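Local structure of enoyl-acyl carrier protein reductase (6KIA) at residues I15-G26 with A153-M161; R31-A41 with V402-H412. The protein probably catalyses the NADH-dependent reduction of enoyl-acyl carrier protein in fatty acid synthesis, and is associated with triclosan resistance. All coordinates share one frame; numbering follows the deposited sequence.

Contact 1: residues I15-G26 with A153-M161. With NAI (1,4-dihydronicotinamide adenine dinucleotide), chain D.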
# COMPACT_ATOMS: atom_id res chain seq x y z
N ILE A 15 -5.34 -4.51 23.46
CA ILE A 15 -6.52 -4.01 24.17
C ILE A 15 -7.84 -4.42 23.54
O ILE A 15 -8.91 -4.14 24.09
CB ILE A 15 -6.49 -2.47 24.25
CG1 ILE A 15 -6.60 -1.86 22.85
CG2 ILE A 15 -5.21 -2.00 24.94
CD1 ILE A 15 -6.76 -0.35 22.86
N PHE A 16 -7.79 -5.06 22.37
CA PHE A 16 -9.00 -5.34 21.62
C PHE A 16 -9.63 -6.68 22.01
O PHE A 16 -8.93 -7.69 22.24
CB PHE A 16 -8.73 -5.26 20.11
CG PHE A 16 -8.21 -3.91 19.67
CD1 PHE A 16 -9.08 -2.84 19.54
CD2 PHE A 16 -6.85 -3.72 19.39
CE1 PHE A 16 -8.61 -1.58 19.16
CE2 PHE A 16 -6.38 -2.45 19.01
CZ PHE A 16 -7.28 -1.39 18.89
N ARG A 17 -10.95 -6.67 22.10
CA ARG A 17 -11.71 -7.81 22.61
C ARG A 17 -13.02 -7.93 21.84
O ARG A 17 -13.35 -7.05 21.06
CB ARG A 17 -11.98 -7.62 24.11
CG ARG A 17 -11.56 -8.79 24.98
CD ARG A 17 -11.15 -8.34 26.37
NE ARG A 17 -9.73 -8.59 26.63
CZ ARG A 17 -8.82 -7.64 26.77
NH1 ARG A 17 -9.18 -6.36 26.71
NH2 ARG A 17 -7.55 -7.96 26.99
N LYS A 18 -13.76 -9.01 22.09
CA LYS A 18 -15.15 -9.11 21.64
C LYS A 18 -15.95 -7.83 21.92
O LYS A 18 -15.92 -7.32 23.04
CB LYS A 18 -15.84 -10.29 22.34
CG LYS A 18 -17.12 -10.78 21.67
CD LYS A 18 -17.87 -11.72 22.61
CE LYS A 18 -18.06 -11.09 23.99
NZ LYS A 18 -18.64 -12.05 24.97
N GLY A 19 -16.66 -7.33 20.90
CA GLY A 19 -17.46 -6.14 21.04
C GLY A 19 -16.79 -4.90 20.47
O GLY A 19 -17.47 -3.94 20.10
N ASP A 20 -15.46 -4.91 20.45
CA ASP A 20 -14.71 -3.83 19.83
C ASP A 20 -14.85 -3.95 18.31
O ASP A 20 -15.11 -5.04 17.81
CB ASP A 20 -13.24 -3.86 20.26
CG ASP A 20 -13.08 -3.59 21.74
OD1 ASP A 20 -13.95 -2.90 22.33
OD2 ASP A 20 -12.10 -4.09 22.33
N VAL A 21 -14.70 -2.84 17.60
CA VAL A 21 -15.08 -2.81 16.19
C VAL A 21 -13.89 -2.44 15.31
O VAL A 21 -13.20 -1.47 15.56
CB VAL A 21 -16.21 -1.79 15.93
CG1 VAL A 21 -16.63 -1.77 14.46
CG2 VAL A 21 -17.43 -2.14 16.81
N PHE A 22 -13.65 -3.27 14.30
CA PHE A 22 -12.59 -3.04 13.34
C PHE A 22 -13.19 -2.58 12.03
O PHE A 22 -14.05 -3.26 11.47
CB PHE A 22 -11.77 -4.33 13.14
CG PHE A 22 -10.65 -4.18 12.14
CD1 PHE A 22 -10.88 -4.41 10.79
CD2 PHE A 22 -9.37 -3.86 12.56
CE1 PHE A 22 -9.83 -4.28 9.86
CE2 PHE A 22 -8.32 -3.75 11.66
CZ PHE A 22 -8.55 -3.96 10.30
N VAL A 23 -12.74 -1.42 11.53
CA VAL A 23 -13.31 -0.85 10.33
C VAL A 23 -12.27 -0.82 9.22
O VAL A 23 -11.26 -0.15 9.36
CB VAL A 23 -13.84 0.57 10.55
CG1 VAL A 23 -14.49 1.09 9.27
CG2 VAL A 23 -14.86 0.57 11.69
N LEU A 24 -12.52 -1.56 8.15
CA LEU A 24 -11.62 -1.58 7.00
C LEU A 24 -11.97 -0.43 6.08
O LEU A 24 -13.01 -0.46 5.42
CB LEU A 24 -11.67 -2.92 6.27
CG LEU A 24 -10.57 -3.06 5.19
CD1 LEU A 24 -9.16 -3.05 5.82
CD2 LEU A 24 -10.80 -4.28 4.31
N PHE A 25 -11.11 0.58 6.06
CA PHE A 25 -11.36 1.78 5.26
C PHE A 25 -10.63 1.64 3.92
O PHE A 25 -9.56 2.23 3.70
CB PHE A 25 -10.95 3.04 6.03
CG PHE A 25 -11.55 4.31 5.47
CD1 PHE A 25 -12.87 4.66 5.76
CD2 PHE A 25 -10.82 5.13 4.62
CE1 PHE A 25 -13.43 5.81 5.24
CE2 PHE A 25 -11.38 6.31 4.10
CZ PHE A 25 -12.69 6.64 4.41
N GLY A 26 -11.22 0.81 3.06
CA GLY A 26 -10.65 0.37 1.80
C GLY A 26 -11.27 -0.98 1.47
O GLY A 26 -11.94 -1.56 2.33
N ALA A 153 -16.79 0.87 23.72
CA ALA A 153 -15.99 0.05 22.80
C ALA A 153 -14.69 0.72 22.37
O ALA A 153 -14.52 1.94 22.43
CB ALA A 153 -16.80 -0.29 21.60
N ASN A 154 -13.76 -0.13 21.96
CA ASN A 154 -12.56 0.31 21.25
C ASN A 154 -12.84 0.25 19.77
O ASN A 154 -13.57 -0.62 19.33
CB ASN A 154 -11.36 -0.56 21.61
CG ASN A 154 -11.00 -0.50 23.09
OD1 ASN A 154 -11.20 0.51 23.74
ND2 ASN A 154 -10.45 -1.60 23.61
N ALA A 155 -12.28 1.18 19.01
CA ALA A 155 -12.44 1.18 17.57
C ALA A 155 -11.06 1.28 16.88
O ALA A 155 -10.18 2.05 17.28
CB ALA A 155 -13.36 2.32 17.11
N PHE A 156 -10.92 0.50 15.82
CA PHE A 156 -9.69 0.38 15.04
C PHE A 156 -10.07 0.67 13.60
O PHE A 156 -10.74 -0.14 12.94
CB PHE A 156 -9.13 -1.06 15.22
CG PHE A 156 -7.73 -1.29 14.68
CD1 PHE A 156 -6.89 -2.19 15.33
CD2 PHE A 156 -7.22 -0.55 13.63
CE1 PHE A 156 -5.57 -2.42 14.85
CE2 PHE A 156 -5.92 -0.78 13.15
CZ PHE A 156 -5.11 -1.69 13.79
N PHE A 157 -9.66 1.84 13.11
CA PHE A 157 -9.94 2.23 11.73
C PHE A 157 -8.70 1.96 10.90
O PHE A 157 -7.67 2.59 11.14
CB PHE A 157 -10.32 3.73 11.62
CG PHE A 157 -11.62 4.09 12.29
CD1 PHE A 157 -12.82 4.03 11.59
CD2 PHE A 157 -11.63 4.52 13.59
CE1 PHE A 157 -14.02 4.39 12.19
CE2 PHE A 157 -12.81 4.89 14.21
CZ PHE A 157 -14.02 4.81 13.51
N ALA A 158 -8.77 1.01 9.96
CA ALA A 158 -7.59 0.65 9.17
C ALA A 158 -7.70 1.17 7.72
O ALA A 158 -8.46 0.65 6.90
CB ALA A 158 -7.40 -0.88 9.19
N HIS A 159 -6.94 2.21 7.43
CA HIS A 159 -6.92 2.83 6.09
C HIS A 159 -6.02 2.03 5.18
O HIS A 159 -4.94 1.64 5.58
CB HIS A 159 -6.44 4.27 6.24
CG HIS A 159 -6.26 5.01 4.95
ND1 HIS A 159 -5.12 4.90 4.19
CD2 HIS A 159 -7.03 5.96 4.36
CE1 HIS A 159 -5.22 5.70 3.14
NE2 HIS A 159 -6.36 6.36 3.22
N THR A 160 -6.46 1.79 3.94
CA THR A 160 -5.64 1.02 2.99
C THR A 160 -5.56 1.71 1.64
O THR A 160 -4.90 1.20 0.74
CB THR A 160 -6.21 -0.40 2.73
OG1 THR A 160 -7.45 -0.28 2.03
CG2 THR A 160 -6.40 -1.19 4.03
N MET A 161 -6.26 2.83 1.47
CA MET A 161 -6.48 3.37 0.13
C MET A 161 -5.23 3.94 -0.49
O MET A 161 -4.53 4.74 0.13
CB MET A 161 -7.55 4.48 0.17
CG MET A 161 -8.87 4.00 0.69
SD MET A 161 -10.10 5.31 0.74
CE MET A 161 -11.59 4.39 1.16
PA NAI D . -4.55 -3.65 -3.12
O1A NAI D . -5.04 -4.95 -2.54
O2A NAI D . -4.83 -3.41 -4.59
O5B NAI D . -5.14 -2.49 -2.21
C5B NAI D . -5.43 -1.23 -2.78
C4B NAI D . -6.41 -0.58 -1.75
O4B NAI D . -6.64 0.86 -2.27
C3B NAI D . -7.55 -1.16 -1.71
O3B NAI D . -8.09 -1.25 -0.32
C2B NAI D . -8.54 -0.23 -2.65
O2B NAI D . -9.95 -0.52 -2.32
C1B NAI D . -8.16 0.97 -2.38
N9A NAI D . -8.33 1.87 -3.54
C8A NAI D . -7.77 1.96 -4.76
N7A NAI D . -8.34 2.98 -5.40
C5A NAI D . -9.25 3.54 -4.57
C6A NAI D . -10.08 4.62 -4.81
N6A NAI D . -10.27 5.49 -5.94
N1A NAI D . -10.92 5.00 -3.84
C2A NAI D . -10.95 4.33 -2.65
N3A NAI D . -10.12 3.25 -2.41
C4A NAI D . -9.27 2.86 -3.41
O3 NAI D . -2.91 -3.51 -2.96
PN NAI D . -2.03 -3.21 -1.64
O1N NAI D . -2.30 -4.25 -0.59
O2N NAI D . -0.60 -3.22 -2.16
O5D NAI D . -2.43 -1.76 -1.11
C5D NAI D . -2.89 -1.55 0.22
C4D NAI D . -1.99 -0.47 0.85
O4D NAI D . -0.78 -0.96 1.03
C3D NAI D . -1.81 0.71 -0.11
O3D NAI D . -2.00 1.93 0.52
C2D NAI D . -0.32 0.56 -0.49
O2D NAI D . 0.17 1.85 -1.01
C1D NAI D . 0.25 0.16 0.61
N1N NAI D . 1.56 -0.46 0.41
C2N NAI D . 1.79 -1.36 -0.61
C3N NAI D . 3.08 -1.88 -0.81
C7N NAI D . 3.36 -2.90 -1.91
O7N NAI D . 4.51 -3.12 -2.28
N7N NAI D . 2.27 -3.61 -2.48
C4N NAI D . 4.13 -1.53 0.02
C5N NAI D . 3.88 -0.65 1.08
C6N NAI D . 2.59 -0.13 1.26
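The carboxylate of D20 grips N154 at the start of two parallel strands, 21-25 and 155-159, neighbours in the central sheet of a Rossmann-type fold. N154 N donates almost straight to D20 OD1 at 2.8 Å, from above the carboxylate plane, while N154 ND2 adds only a weak bond to D20 OD2 and N154 OD1 accepts from Q233 N; R17 N, inside the turn leading to the strand, also donates to OD2. Six backbone hydrogen bonds follow, from V21 N to N154 O through to T160 N to F25 O. At the C-terminal ends of the strands lies NADH: T160 OG1 donates to its O3B at 2.6 Å, and T160 O accepts from O3D. Packing differs between the two faces of the sheet. On one, F16, F22 and F156 form an aromatic cluster, F22 CE2 lying over the centre of the F156 ring and the planes turned 57° apart. A158 beside them takes F22 CZ against its CB at 3.5 Å. On the other face V23 lies alongside F157, and helix 120-146 covers both. Further along, M161, extended beyond CG, makes an oblique Met-aromatic contact with F25, its CE 3.5 Å from F25 CE2.

Contact 2: residues R31-A41 with V402-H412. With NAI (1,4-dihydronicotinamide adenine dinucleotide), chain D.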
# COMPACT_ATOMS: atom_id res chain seq x y z
N ARG A 31 -4.25 -11.14 -1.97
CA ARG A 31 -2.84 -10.69 -1.92
C ARG A 31 -2.69 -9.31 -1.27
O ARG A 31 -1.56 -8.85 -1.04
CB ARG A 31 -2.23 -10.68 -3.33
CG ARG A 31 -2.42 -12.01 -4.06
CD ARG A 31 -2.20 -11.86 -5.55
NE ARG A 31 -0.83 -11.54 -5.92
CZ ARG A 31 -0.50 -10.60 -6.80
NH1 ARG A 31 0.78 -10.41 -7.09
NH2 ARG A 31 -1.42 -9.86 -7.39
N GLY A 32 -3.80 -8.65 -0.96
CA GLY A 32 -3.71 -7.32 -0.36
C GLY A 32 -3.08 -7.31 1.02
O GLY A 32 -3.32 -8.23 1.82
N TYR A 33 -2.31 -6.27 1.34
CA TYR A 33 -1.70 -6.15 2.66
C TYR A 33 -2.69 -6.33 3.79
O TYR A 33 -2.38 -6.95 4.80
CB TYR A 33 -1.01 -4.78 2.89
CG TYR A 33 0.50 -4.84 2.86
CD1 TYR A 33 1.17 -5.51 3.86
CD2 TYR A 33 1.24 -4.13 1.93
CE1 TYR A 33 2.54 -5.59 3.89
CE2 TYR A 33 2.63 -4.18 1.95
CZ TYR A 33 3.27 -4.93 2.94
OH TYR A 33 4.64 -5.03 3.03
N ALA A 34 -3.88 -5.75 3.62
CA ALA A 34 -4.87 -5.71 4.69
C ALA A 34 -5.27 -7.10 5.18
O ALA A 34 -5.74 -7.24 6.32
CB ALA A 34 -6.14 -4.96 4.21
N ASN A 35 -5.09 -8.12 4.33
CA ASN A 35 -5.38 -9.50 4.76
C ASN A 35 -4.69 -9.84 6.07
O ASN A 35 -5.30 -10.48 6.93
CB ASN A 35 -4.99 -10.52 3.69
CG ASN A 35 -5.96 -10.54 2.55
OD1 ASN A 35 -7.09 -11.05 2.67
ND2 ASN A 35 -5.57 -9.92 1.45
N GLY A 36 -3.43 -9.45 6.23
CA GLY A 36 -2.73 -9.76 7.48
C GLY A 36 -3.44 -9.17 8.70
O GLY A 36 -3.60 -9.82 9.76
N LEU A 37 -3.81 -7.91 8.58
CA LEU A 37 -4.35 -7.16 9.71
C LEU A 37 -5.76 -7.61 10.05
O LEU A 37 -6.10 -7.83 11.21
CB LEU A 37 -4.31 -5.66 9.40
CG LEU A 37 -4.89 -4.72 10.45
CD1 LEU A 37 -4.27 -4.98 11.82
CD2 LEU A 37 -4.64 -3.29 10.03
N ILE A 38 -6.59 -7.76 9.02
CA ILE A 38 -7.97 -8.11 9.26
C ILE A 38 -8.07 -9.52 9.89
O ILE A 38 -8.88 -9.73 10.81
CB ILE A 38 -8.82 -7.98 7.99
CG1 ILE A 38 -10.29 -7.91 8.39
CG2 ILE A 38 -8.56 -9.11 7.03
CD1 ILE A 38 -11.19 -7.46 7.26
N ASN A 39 -7.19 -10.43 9.49
CA ASN A 39 -7.24 -11.75 10.11
C ASN A 39 -6.93 -11.66 11.60
O ASN A 39 -7.55 -12.35 12.43
CB ASN A 39 -6.25 -12.72 9.44
CG ASN A 39 -6.59 -13.00 7.98
OD1 ASN A 39 -7.71 -12.77 7.53
ND2 ASN A 39 -5.62 -13.53 7.26
N GLU A 40 -6.03 -10.74 11.95
CA GLU A 40 -5.72 -10.54 13.36
C GLU A 40 -6.94 -10.03 14.10
O GLU A 40 -7.31 -10.52 15.20
CB GLU A 40 -4.55 -9.57 13.53
CG GLU A 40 -3.26 -10.21 13.11
CD GLU A 40 -2.83 -11.28 14.08
OE1 GLU A 40 -2.99 -11.07 15.31
OE2 GLU A 40 -2.45 -12.37 13.62
N ALA A 41 -7.60 -9.06 13.47
CA ALA A 41 -8.78 -8.50 14.10
C ALA A 41 -9.84 -9.57 14.27
O ALA A 41 -10.55 -9.62 15.30
CB ALA A 41 -9.31 -7.35 13.28
N VAL A 402 5.18 -11.78 4.26
CA VAL A 402 5.15 -10.40 4.73
C VAL A 402 3.73 -10.00 5.17
O VAL A 402 3.57 -9.32 6.18
CB VAL A 402 5.70 -9.41 3.66
CG1 VAL A 402 5.52 -7.97 4.15
CG2 VAL A 402 7.17 -9.68 3.42
N LEU A 403 2.70 -10.44 4.44
CA LEU A 403 1.32 -10.23 4.93
C LEU A 403 1.14 -10.79 6.34
O LEU A 403 0.62 -10.10 7.29
CB LEU A 403 0.30 -10.89 3.98
CG LEU A 403 -0.38 -10.03 2.93
CD1 LEU A 403 0.59 -9.20 2.14
CD2 LEU A 403 -1.31 -10.89 2.04
N GLU A 404 1.56 -12.05 6.46
CA GLU A 404 1.44 -12.81 7.70
C GLU A 404 2.17 -12.15 8.87
O GLU A 404 1.66 -12.15 10.00
CB GLU A 404 1.99 -14.24 7.48
CG GLU A 404 1.94 -15.13 8.69
CD GLU A 404 2.35 -16.57 8.37
OE1 GLU A 404 2.69 -16.86 7.20
OE2 GLU A 404 2.30 -17.42 9.28
N GLY A 405 3.34 -11.58 8.61
CA GLY A 405 4.14 -10.96 9.67
C GLY A 405 3.71 -9.54 10.03
O GLY A 405 3.72 -9.15 11.22
N THR A 406 3.34 -8.76 9.03
CA THR A 406 2.95 -7.37 9.28
C THR A 406 1.61 -7.31 10.00
O THR A 406 1.36 -6.35 10.73
CB THR A 406 2.89 -6.51 7.99
OG1 THR A 406 1.92 -7.04 7.07
CG2 THR A 406 4.28 -6.46 7.33
N GLY A 407 0.77 -8.33 9.80
CA GLY A 407 -0.54 -8.39 10.47
C GLY A 407 -0.49 -8.17 11.97
O GLY A 407 -1.02 -7.19 12.48
N PRO A 408 0.15 -9.09 12.69
CA PRO A 408 0.25 -8.98 14.15
C PRO A 408 1.11 -7.80 14.57
O PRO A 408 0.83 -7.19 15.59
CB PRO A 408 0.87 -10.31 14.57
CG PRO A 408 1.41 -10.90 13.33
CD PRO A 408 0.57 -10.41 12.21
N LEU A 409 2.14 -7.46 13.79
CA LEU A 409 2.91 -6.28 14.12
C LEU A 409 2.02 -5.03 14.18
O LEU A 409 2.06 -4.30 15.17
CB LEU A 409 4.04 -6.06 13.10
CG LEU A 409 5.24 -7.01 13.26
CD1 LEU A 409 6.24 -6.82 12.12
CD2 LEU A 409 5.91 -6.82 14.61
N MET A 410 1.23 -4.78 13.14
CA MET A 410 0.39 -3.59 13.12
C MET A 410 -0.73 -3.71 14.16
O MET A 410 -1.02 -2.75 14.89
CB MET A 410 -0.17 -3.35 11.73
CG MET A 410 0.93 -3.02 10.72
SD MET A 410 0.30 -2.89 9.04
CE MET A 410 -0.87 -1.51 9.16
N PHE A 411 -1.32 -4.91 14.26
CA PHE A 411 -2.45 -5.10 15.19
C PHE A 411 -2.02 -4.85 16.62
O PHE A 411 -2.71 -4.15 17.38
CB PHE A 411 -3.04 -6.51 15.04
CG PHE A 411 -4.30 -6.70 15.85
CD1 PHE A 411 -5.48 -6.06 15.51
CD2 PHE A 411 -4.28 -7.51 16.98
CE1 PHE A 411 -6.64 -6.23 16.30
CE2 PHE A 411 -5.43 -7.69 17.76
CZ PHE A 411 -6.61 -7.05 17.41
N HIS A 412 -0.86 -5.40 17.01
CA HIS A 412 -0.41 -5.23 18.40
C HIS A 412 0.22 -3.86 18.66
O HIS A 412 -0.00 -3.27 19.72
CB HIS A 412 0.55 -6.37 18.79
CG HIS A 412 -0.13 -7.70 18.94
ND1 HIS A 412 -1.16 -7.91 19.82
CD2 HIS A 412 0.11 -8.89 18.34
CE1 HIS A 412 -1.54 -9.18 19.76
NE2 HIS A 412 -0.79 -9.79 18.86
PA NAI D . -4.55 -3.65 -3.12
O1A NAI D . -5.04 -4.95 -2.54
O2A NAI D . -4.83 -3.41 -4.59
O5B NAI D . -5.14 -2.49 -2.21
C5B NAI D . -5.43 -1.23 -2.78
C4B NAI D . -6.41 -0.58 -1.75
O4B NAI D . -6.64 0.86 -2.27
C3B NAI D . -7.55 -1.16 -1.71
O3B NAI D . -8.09 -1.25 -0.32
C2B NAI D . -8.54 -0.23 -2.65
O2B NAI D . -9.95 -0.52 -2.32
C1B NAI D . -8.16 0.97 -2.38
N9A NAI D . -8.33 1.87 -3.54
C8A NAI D . -7.77 1.96 -4.76
N7A NAI D . -8.34 2.98 -5.40
C5A NAI D . -9.25 3.54 -4.57
C6A NAI D . -10.08 4.62 -4.81
N6A NAI D . -10.27 5.49 -5.94
N1A NAI D . -10.92 5.00 -3.84
C2A NAI D . -10.95 4.33 -2.65
N3A NAI D . -10.12 3.25 -2.41
C4A NAI D . -9.27 2.86 -3.41
O3 NAI D . -2.91 -3.51 -2.96
PN NAI D . -2.03 -3.21 -1.64
O1N NAI D . -2.30 -4.25 -0.59
O2N NAI D . -0.60 -3.22 -2.16
O5D NAI D . -2.43 -1.76 -1.11
C5D NAI D . -2.89 -1.55 0.22
C4D NAI D . -1.99 -0.47 0.85
O4D NAI D . -0.78 -0.96 1.03
C3D NAI D . -1.81 0.71 -0.11
O3D NAI D . -2.00 1.93 0.52
C2D NAI D . -0.32 0.56 -0.49
O2D NAI D . 0.17 1.85 -1.01
C1D NAI D . 0.25 0.16 0.61
N1N NAI D . 1.56 -0.46 0.41
C2N NAI D . 1.79 -1.36 -0.61
C3N NAI D . 3.08 -1.88 -0.81
C7N NAI D . 3.36 -2.90 -1.91
O7N NAI D . 4.51 -3.12 -2.28
N7N NAI D . 2.27 -3.61 -2.48
C4N NAI D . 4.13 -1.53 0.02
C5N NAI D . 3.88 -0.65 1.08
C6N NAI D . 2.59 -0.13 1.26
O HOH W 1 -0.79 -6.78 7.12
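The Y33 ring turns one edge to T406, whose side chain crosses it at about a right angle with OG1 3.5 Å from Y33 CE1, while another part of its edge meets the nicotinamide carbons of NADH and Y33 N donates to the cofactor phosphate oxygen O1N. V402 CG1 and L403 CD1 approach this ring obliquely, and Y33 OH is hydrogen-bonded to P289 O. Beyond the ring, the helical segments 34-41 and 402-412 cross at -53° and come close enough at G36 and G407 for their CA atoms to lie 4.0 Å apart. Neither glycine has a side chain to hold the backbones off, and G36 CA makes a CH···O contact with L403 O at 3.4 Å. E40 enters as a knob among G407, P408, F411 and H412; bent at chi2 (-70°), it lays its carboxylate across the proline ring. F411 turns one face to the E40-A41 backbone and its edge to L37 CD1, 4.0 Å from F411 CD1. No direct hydrogen bond joins the segments. Instead one water donates to both Y33 O and T406 OG1, and T406 OG1 donates to V402 O. The helices are therefore held by shape and close backbone approach, their polar link running through water.

Overall arrangement
Both contacts are largely buried and lie on the same side of the chain's centre, with their midpoints about 13 Å apart. Strand 21-25 of contact 1 is followed, after a loop that lines the NADH pocket, by helix 34-43 of contact 2, so that successive elements of the chain join the sheet to its covering helix layer. The two meet through side chains: F22 packs on L37 and A41, A158 on L37, and F156 on F411. Their chemistry follows their place: contact 1 is held by regular backbone hydrogen bonds within the sheet, contact 2 by close helix packing without direct ones. Each also reaches NADH, contact 1 at its ribose hydroxyls and adenine, contact 2 at a phosphate and the nicotinamide.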